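PDB 4DVE: biotin transporter BioY from Lactococcus lactis subsp. cremoris, which binds biotin as the membrane-embedded S component of an energy-coupling factor (ECF) transporter, with which it probably associates for uptake. Local coordinates for residues A[122-136]-A[174-188]. Numbering follows the deposited sequence.
Sequences ITTSQNWFGELIIVL and CIKAILTVVIVRRLR. With BTN (biotin), chain D.
A salt-bridge network of Glu131, Arg185 and Arg188 ties the start of helix 128-155 to the last turns of helix 170-189, its neighbour in the membrane bundle of this S component; the axes of segments 128-136 and 174-188 approach to 9.3 Å, their N-to-C directions 135° apart. Glu131 CG lies anti to the backbone N (chi1 -179°), which carries the carboxylate to the arginines. Arg188 grips it end-on, the two planes nearly coplanar: NH2 reaches Glu131 OE1 at 2.6 Å, and NH1 meets the syn lone pair of OE2 at 3.3 Å. Arg185 comes to the same OE2 almost along its C-O bond, NH1 to OE2 2.8 Å, with its guanidinium steeply turned against the carboxylate. Arg185 also reaches the turn before helix 128-155, where NH2 donates to Ser125 O at 2.8 Å and NH1, less closely, to Ile122 O. Trp128 CB covers one guanidinium face of Arg185, while Thr123 OG1 lies over the centre of that of Arg188, 3.3 Å from CZ. Deeper along the interface Val181 is a knob among Trp128, Glu131, Leu132 and Val135, and Val135 CG1 rests on Ala177 CB at 3.7 Å. Farther along helix 170-189, Lys176 leads away to biotin O3, a weak bond, and forms a salt bridge with Asp173. An alanine in place of Arg185 takes away three guanidinium bonds, and would probably leave the turn freer to shift and the carboxylate one arginine poorer. Two arginines around one buried carboxylate, with Arg188 NH2 also bonded to Gly60 O, are likely to keep Glu131 ionised and fix its rotation.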
loop_
_atom_site.group_PDB
_atom_site.type_symbol
_atom_site.label_atom_id
_atom_site.label_comp_id
_atom_site.label_asym_id
_atom_site.label_seq_id
_atom_site.Cartn_x
_atom_site.Cartn_y
_atom_site.Cartn_z
ATOM N N ILE A 122 -13.345 1.903 13.427
ATOM C CA ILE A 122 -13.204 0.475 13.109
ATOM C C ILE A 122 -12.211 -0.210 14.044
ATOM O O ILE A 122 -12.321 -1.376 14.400
ATOM C CB ILE A 122 -12.688 0.289 11.655
ATOM C CG1 ILE A 122 -13.728 0.759 10.633
ATOM C CG2 ILE A 122 -12.291 -1.156 11.383
ATOM C CD1 ILE A 122 -15.058 0.026 10.669
ATOM N N THR A 123 -11.228 0.566 14.427
ATOM C CA THR A 123 -10.075 0.125 15.175
ATOM C C THR A 123 -10.459 -0.179 16.646
ATOM O O THR A 123 -9.787 -0.930 17.347
ATOM C CB THR A 123 -9.043 1.270 14.976
ATOM O OG1 THR A 123 -8.127 0.962 13.884
ATOM C CG2 THR A 123 -8.434 1.671 16.141
ATOM N N THR A 124 -11.563 0.396 17.085
ATOM C CA THR A 124 -12.098 0.188 18.427
ATOM C C THR A 124 -13.267 -0.812 18.471
ATOM O O THR A 124 -13.874 -1.013 19.517
ATOM C CB THR A 124 -12.514 1.550 18.986
ATOM O OG1 THR A 124 -11.318 2.229 19.412
ATOM C CG2 THR A 124 -13.443 1.404 20.154
ATOM N N SER A 125 -13.571 -1.443 17.335
ATOM C CA SER A 125 -14.711 -2.368 17.226
ATOM C C SER A 125 -14.228 -3.766 16.851
ATOM O O SER A 125 -13.043 -3.973 16.576
ATOM C CB SER A 125 -15.662 -1.877 16.137
ATOM O OG SER A 125 -15.005 -1.932 14.875
ATOM N N GLN A 126 -15.164 -4.703 16.785
ATOM C CA GLN A 126 -14.906 -6.038 16.251
ATOM C C GLN A 126 -15.285 -6.133 14.748
ATOM O O GLN A 126 -15.449 -7.231 14.207
ATOM C CB GLN A 126 -15.707 -7.081 17.045
ATOM C CG GLN A 126 -15.330 -7.190 18.512
ATOM C CD GLN A 126 -13.936 -7.752 18.721
ATOM O OE1 GLN A 126 -12.927 -7.054 18.539
ATOM N NE2 GLN A 126 -13.866 -9.020 19.116
ATOM N N ASN A 127 -15.425 -4.987 14.087
ATOM C CA ASN A 127 -15.887 -4.944 12.710
ATOM C C ASN A 127 -14.738 -5.175 11.699
ATOM O O ASN A 127 -14.314 -4.266 10.996
ATOM C CB ASN A 127 -16.595 -3.611 12.453
ATOM C CG ASN A 127 -17.346 -3.592 11.139
ATOM O OD1 ASN A 127 -17.497 -4.627 10.476
ATOM N ND2 ASN A 127 -17.833 -2.417 10.761
ATOM N N TRP A 128 -14.243 -6.408 11.653
ATOM C CA TRP A 128 -13.131 -6.766 10.786
ATOM C C TRP A 128 -13.585 -6.786 9.333
ATOM O O TRP A 128 -12.770 -6.563 8.434
ATOM C CB TRP A 128 -12.507 -8.100 11.223
ATOM C CG TRP A 128 -13.405 -9.307 11.103
ATOM C CD1 TRP A 128 -14.072 -9.979 12.121
ATOM C CD2 TRP A 128 -13.747 -10.042 9.868
ATOM N NE1 TRP A 128 -14.798 -11.040 11.615
ATOM C CE2 TRP A 128 -14.630 -11.129 10.265
ATOM C CE3 TRP A 128 -13.414 -9.901 8.524
ATOM C CZ2 TRP A 128 -15.152 -12.022 9.337
ATOM C CZ3 TRP A 128 -13.940 -10.805 7.605
ATOM C CH2 TRP A 128 -14.790 -11.839 8.003
ATOM N N PHE A 129 -14.880 -7.009 9.087
ATOM C CA PHE A 129 -15.392 -6.973 7.714
ATOM C C PHE A 129 -15.438 -5.541 7.167
ATOM O O PHE A 129 -15.057 -5.326 6.018
ATOM C CB PHE A 129 -16.759 -7.660 7.538
ATOM C CG PHE A 129 -17.128 -7.869 6.087
ATOM C CD1 PHE A 129 -16.335 -8.665 5.266
ATOM C CD2 PHE A 129 -18.242 -7.250 5.536
ATOM C CE1 PHE A 129 -16.648 -8.856 3.922
ATOM C CE2 PHE A 129 -18.555 -7.426 4.196
ATOM C CZ PHE A 129 -17.758 -8.232 3.385
ATOM N N GLY A 130 -15.906 -4.589 7.982
ATOM C CA GLY A 130 -15.761 -3.157 7.681
ATOM C C GLY A 130 -14.315 -2.765 7.338
ATOM O O GLY A 130 -14.057 -2.085 6.344
ATOM N N GLU A 131 -13.365 -3.221 8.136
ATOM C CA GLU A 131 -11.969 -2.925 7.873
ATOM C C GLU A 131 -11.537 -3.485 6.507
ATOM O O GLU A 131 -10.843 -2.792 5.739
ATOM C CB GLU A 131 -11.068 -3.487 8.980
ATOM C CG GLU A 131 -9.570 -3.200 8.814
ATOM C CD GLU A 131 -8.845 -3.076 10.152
ATOM O OE1 GLU A 131 -7.607 -2.837 10.183
ATOM O OE2 GLU A 131 -9.515 -3.217 11.195
ATOM N N LEU A 132 -11.948 -4.719 6.217
ATOM C CA LEU A 132 -11.605 -5.383 4.959
ATOM C C LEU A 132 -12.167 -4.602 3.759
ATOM O O LEU A 132 -11.495 -4.438 2.750
ATOM C CB LEU A 132 -12.097 -6.846 4.930
ATOM C CG LEU A 132 -11.851 -7.634 3.627
ATOM C CD1 LEU A 132 -10.375 -7.631 3.213
ATOM C CD2 LEU A 132 -12.381 -9.070 3.735
ATOM N N ILE A 133 -13.386 -4.102 3.894
ATOM C CA ILE A 133 -13.984 -3.339 2.820
ATOM C C ILE A 133 -13.233 -2.019 2.585
ATOM O O ILE A 133 -13.016 -1.637 1.441
ATOM C CB ILE A 133 -15.487 -3.103 3.054
ATOM C CG1 ILE A 133 -16.247 -4.448 3.053
ATOM C CG2 ILE A 133 -16.042 -2.130 2.013
ATOM C CD1 ILE A 133 -15.924 -5.376 1.878
ATOM N N ILE A 134 -12.838 -1.334 3.657
ATOM C CA ILE A 134 -12.014 -0.113 3.539
ATOM C C ILE A 134 -10.674 -0.418 2.859
ATOM O O ILE A 134 -10.222 0.320 1.946
ATOM C CB ILE A 134 -11.807 0.572 4.916
ATOM C CG1 ILE A 134 -13.149 1.087 5.446
ATOM C CG2 ILE A 134 -10.781 1.718 4.843
ATOM C CD1 ILE A 134 -13.134 1.305 6.961
ATOM N N VAL A 135 -10.047 -1.518 3.255
ATOM C CA VAL A 135 -8.781 -1.901 2.650
ATOM C C VAL A 135 -8.975 -2.237 1.163
ATOM O O VAL A 135 -8.196 -1.809 0.321
ATOM C CB VAL A 135 -8.082 -3.056 3.416
ATOM C CG1 VAL A 135 -6.881 -3.586 2.617
ATOM C CG2 VAL A 135 -7.649 -2.581 4.814
ATOM N N LEU A 136 -10.037 -2.966 0.842
ATOM C CA LEU A 136 -10.367 -3.298 -0.553
ATOM C C LEU A 136 -10.580 -2.019 -1.372
ATOM O O LEU A 136 -10.019 -1.843 -2.479
ATOM C CB LEU A 136 -11.665 -4.109 -0.581
ATOM C CG LEU A 136 -12.141 -5.105 -1.632
ATOM C CD1 LEU A 136 -13.647 -4.941 -1.917
ATOM C CD2 LEU A 136 -11.304 -5.209 -2.892
ATOM N N CYS A 174 -7.042 -9.344 -3.485
ATOM C CA CYS A 174 -8.011 -9.705 -2.449
ATOM C C CYS A 174 -7.398 -10.551 -1.347
ATOM O O CYS A 174 -7.674 -10.307 -0.154
ATOM C CB CYS A 174 -9.233 -10.430 -3.031
ATOM S SG CYS A 174 -10.355 -9.289 -3.858
ATOM N N ILE A 175 -6.573 -11.527 -1.736
ATOM C CA ILE A 175 -5.795 -12.303 -0.768
ATOM C C ILE A 175 -4.912 -11.375 0.089
ATOM O O ILE A 175 -4.861 -11.541 1.317
ATOM C CB ILE A 175 -4.922 -13.384 -1.434
ATOM C CG1 ILE A 175 -5.791 -14.493 -2.043
ATOM C CG2 ILE A 175 -3.944 -14.003 -0.437
ATOM C CD1 ILE A 175 -5.041 -15.264 -3.116
ATOM N N LYS A 176 -4.236 -10.424 -0.548
ATOM C CA LYS A 176 -3.381 -9.459 0.174
ATOM C C LYS A 176 -4.187 -8.625 1.143
ATOM O O LYS A 176 -3.724 -8.363 2.235
ATOM C CB LYS A 176 -2.611 -8.522 -0.765
ATOM C CG LYS A 176 -1.560 -9.221 -1.635
ATOM C CD LYS A 176 -1.128 -8.321 -2.801
ATOM C CE LYS A 176 -0.842 -9.083 -4.081
ATOM N NZ LYS A 176 -0.589 -8.168 -5.222
ATOM N N ALA A 177 -5.366 -8.171 0.726
ATOM C CA ALA A 177 -6.223 -7.348 1.582
ATOM C C ALA A 177 -6.725 -8.154 2.802
ATOM O O ALA A 177 -6.799 -7.607 3.918
ATOM C CB ALA A 177 -7.404 -6.778 0.791
ATOM N N ILE A 178 -7.069 -9.435 2.580
ATOM C CA ILE A 178 -7.544 -10.313 3.645
ATOM C C ILE A 178 -6.417 -10.549 4.646
ATOM O O ILE A 178 -6.636 -10.492 5.871
ATOM C CB ILE A 178 -7.989 -11.728 3.165
ATOM C CG1 ILE A 178 -9.177 -11.732 2.190
ATOM C CG2 ILE A 178 -8.339 -12.621 4.331
ATOM C CD1 ILE A 178 -10.231 -10.694 2.416
ATOM N N LEU A 179 -5.230 -10.863 4.135
ATOM C CA LEU A 179 -4.076 -11.096 5.015
ATOM C C LEU A 179 -3.715 -9.817 5.765
ATOM O O LEU A 179 -3.284 -9.872 6.928
ATOM C CB LEU A 179 -2.856 -11.594 4.221
ATOM C CG LEU A 179 -2.937 -13.044 3.735
ATOM C CD1 LEU A 179 -1.862 -13.335 2.683
ATOM C CD2 LEU A 179 -2.815 -13.990 4.930
ATOM N N THR A 180 -3.860 -8.674 5.083
ATOM C CA THR A 180 -3.662 -7.363 5.721
ATOM C C THR A 180 -4.551 -7.201 6.960
ATOM O O THR A 180 -4.063 -6.877 8.045
ATOM C CB THR A 180 -3.891 -6.189 4.742
ATOM O OG1 THR A 180 -2.822 -6.147 3.773
ATOM C CG2 THR A 180 -3.959 -4.841 5.496
ATOM N N VAL A 181 -5.843 -7.454 6.812
ATOM C CA VAL A 181 -6.767 -7.293 7.935
ATOM C C VAL A 181 -6.413 -8.264 9.071
ATOM O O VAL A 181 -6.300 -7.845 10.240
ATOM C CB VAL A 181 -8.235 -7.389 7.503
ATOM C CG1 VAL A 181 -9.188 -7.270 8.719
ATOM C CG2 VAL A 181 -8.525 -6.303 6.471
ATOM N N VAL A 182 -6.182 -9.537 8.729
ATOM C CA VAL A 182 -5.802 -10.543 9.734
ATOM C C VAL A 182 -4.526 -10.130 10.491
ATOM O O VAL A 182 -4.503 -10.098 11.730
ATOM C CB VAL A 182 -5.573 -11.943 9.103
ATOM C CG1 VAL A 182 -5.067 -12.922 10.155
ATOM C CG2 VAL A 182 -6.861 -12.475 8.463
ATOM N N ILE A 183 -3.471 -9.806 9.744
ATOM C CA ILE A 183 -2.190 -9.418 10.340
ATOM C C ILE A 183 -2.291 -8.139 11.194
ATOM O O ILE A 183 -1.862 -8.136 12.372
ATOM C CB ILE A 183 -1.094 -9.282 9.283
ATOM C CG1 ILE A 183 -0.733 -10.659 8.710
ATOM C CG2 ILE A 183 0.170 -8.644 9.846
ATOM C CD1 ILE A 183 0.049 -10.550 7.400
ATOM N N VAL A 184 -2.887 -7.079 10.645
ATOM C CA VAL A 184 -2.941 -5.830 11.389
ATOM C C VAL A 184 -3.842 -5.908 12.627
ATOM O O VAL A 184 -3.468 -5.346 13.665
ATOM C CB VAL A 184 -3.224 -4.551 10.559
ATOM C CG1 VAL A 184 -2.452 -4.552 9.247
ATOM C CG2 VAL A 184 -4.696 -4.342 10.366
ATOM N N ARG A 185 -4.984 -6.596 12.543
ATOM C CA ARG A 185 -5.883 -6.711 13.713
ATOM C C ARG A 185 -5.176 -7.475 14.845
ATOM O O ARG A 185 -5.288 -7.095 16.011
ATOM C CB ARG A 185 -7.232 -7.400 13.422
ATOM C CG ARG A 185 -8.011 -6.987 12.194
ATOM C CD ARG A 185 -9.135 -5.986 12.339
ATOM N NE ARG A 185 -10.056 -6.282 13.390
ATOM C CZ ARG A 185 -10.986 -5.439 13.821
ATOM N NH1 ARG A 185 -11.168 -4.243 13.255
ATOM N NH2 ARG A 185 -11.747 -5.803 14.831
ATOM N N ARG A 186 -4.457 -8.548 14.503
ATOM C CA ARG A 186 -3.593 -9.235 15.474
ATOM C C ARG A 186 -2.529 -8.330 16.097
ATOM O O ARG A 186 -2.374 -8.302 17.324
ATOM C CB ARG A 186 -2.887 -10.452 14.867
ATOM C CG ARG A 186 -3.571 -11.765 15.154
ATOM C CD ARG A 186 -3.031 -12.873 14.263
ATOM N NE ARG A 186 -4.011 -13.945 14.080
ATOM C CZ ARG A 186 -3.863 -14.978 13.254
ATOM N NH1 ARG A 186 -2.765 -15.102 12.505
ATOM N NH2 ARG A 186 -4.827 -15.895 13.176
ATOM N N LEU A 187 -1.768 -7.634 15.266
ATOM C CA LEU A 187 -0.761 -6.704 15.776
ATOM C C LEU A 187 -1.350 -5.637 16.701
ATOM O O LEU A 187 -0.703 -5.250 17.665
ATOM C CB LEU A 187 0.034 -6.044 14.668
ATOM C CG LEU A 187 1.020 -6.959 13.947
ATOM C CD1 LEU A 187 1.636 -6.170 12.795
ATOM C CD2 LEU A 187 2.103 -7.549 14.864
ATOM N N ARG A 188 -2.574 -5.189 16.411
ATOM C CA ARG A 188 -3.220 -4.173 17.208
ATOM C C ARG A 188 -3.858 -4.663 18.507
ATOM O O ARG A 188 -4.046 -3.862 19.404
ATOM C CB ARG A 188 -4.356 -3.538 16.451
ATOM C CG ARG A 188 -4.000 -2.439 15.459
ATOM C CD ARG A 188 -5.257 -1.581 15.363
ATOM N NE ARG A 188 -5.489 -1.306 14.019
ATOM C CZ ARG A 188 -6.438 -1.818 13.240
ATOM N NH1 ARG A 188 -7.452 -2.593 13.649
ATOM N NH2 ARG A 188 -6.352 -1.468 12.003
HETATM C C11 BTN D . 6.547 -1.359 -9.680
HETATM O O11 BTN D . 7.307 -1.955 -8.882
HETATM O O12 BTN D . 7.014 -0.830 -10.698
HETATM C C10 BTN D . 5.035 -1.247 -9.411
HETATM C C9 BTN D . 4.251 -2.490 -9.840
HETATM C C8 BTN D . 2.736 -2.283 -9.606
HETATM C C7 BTN D . 1.966 -3.607 -9.735
HETATM C C2 BTN D . 0.478 -3.452 -9.475
HETATM S S1 BTN D . 0.163 -3.043 -7.749
HETATM C C6 BTN D . -1.541 -3.527 -7.914
HETATM C C5 BTN D . -1.602 -4.719 -8.901
HETATM N N1 BTN D . -1.495 -5.973 -8.202
HETATM C C3 BTN D . -0.381 -6.639 -8.494
HETATM O O3 BTN D . -0.060 -7.737 -8.036
HETATM N N2 BTN D . 0.317 -5.915 -9.386
HETATM C C4 BTN D . -0.347 -4.696 -9.774
#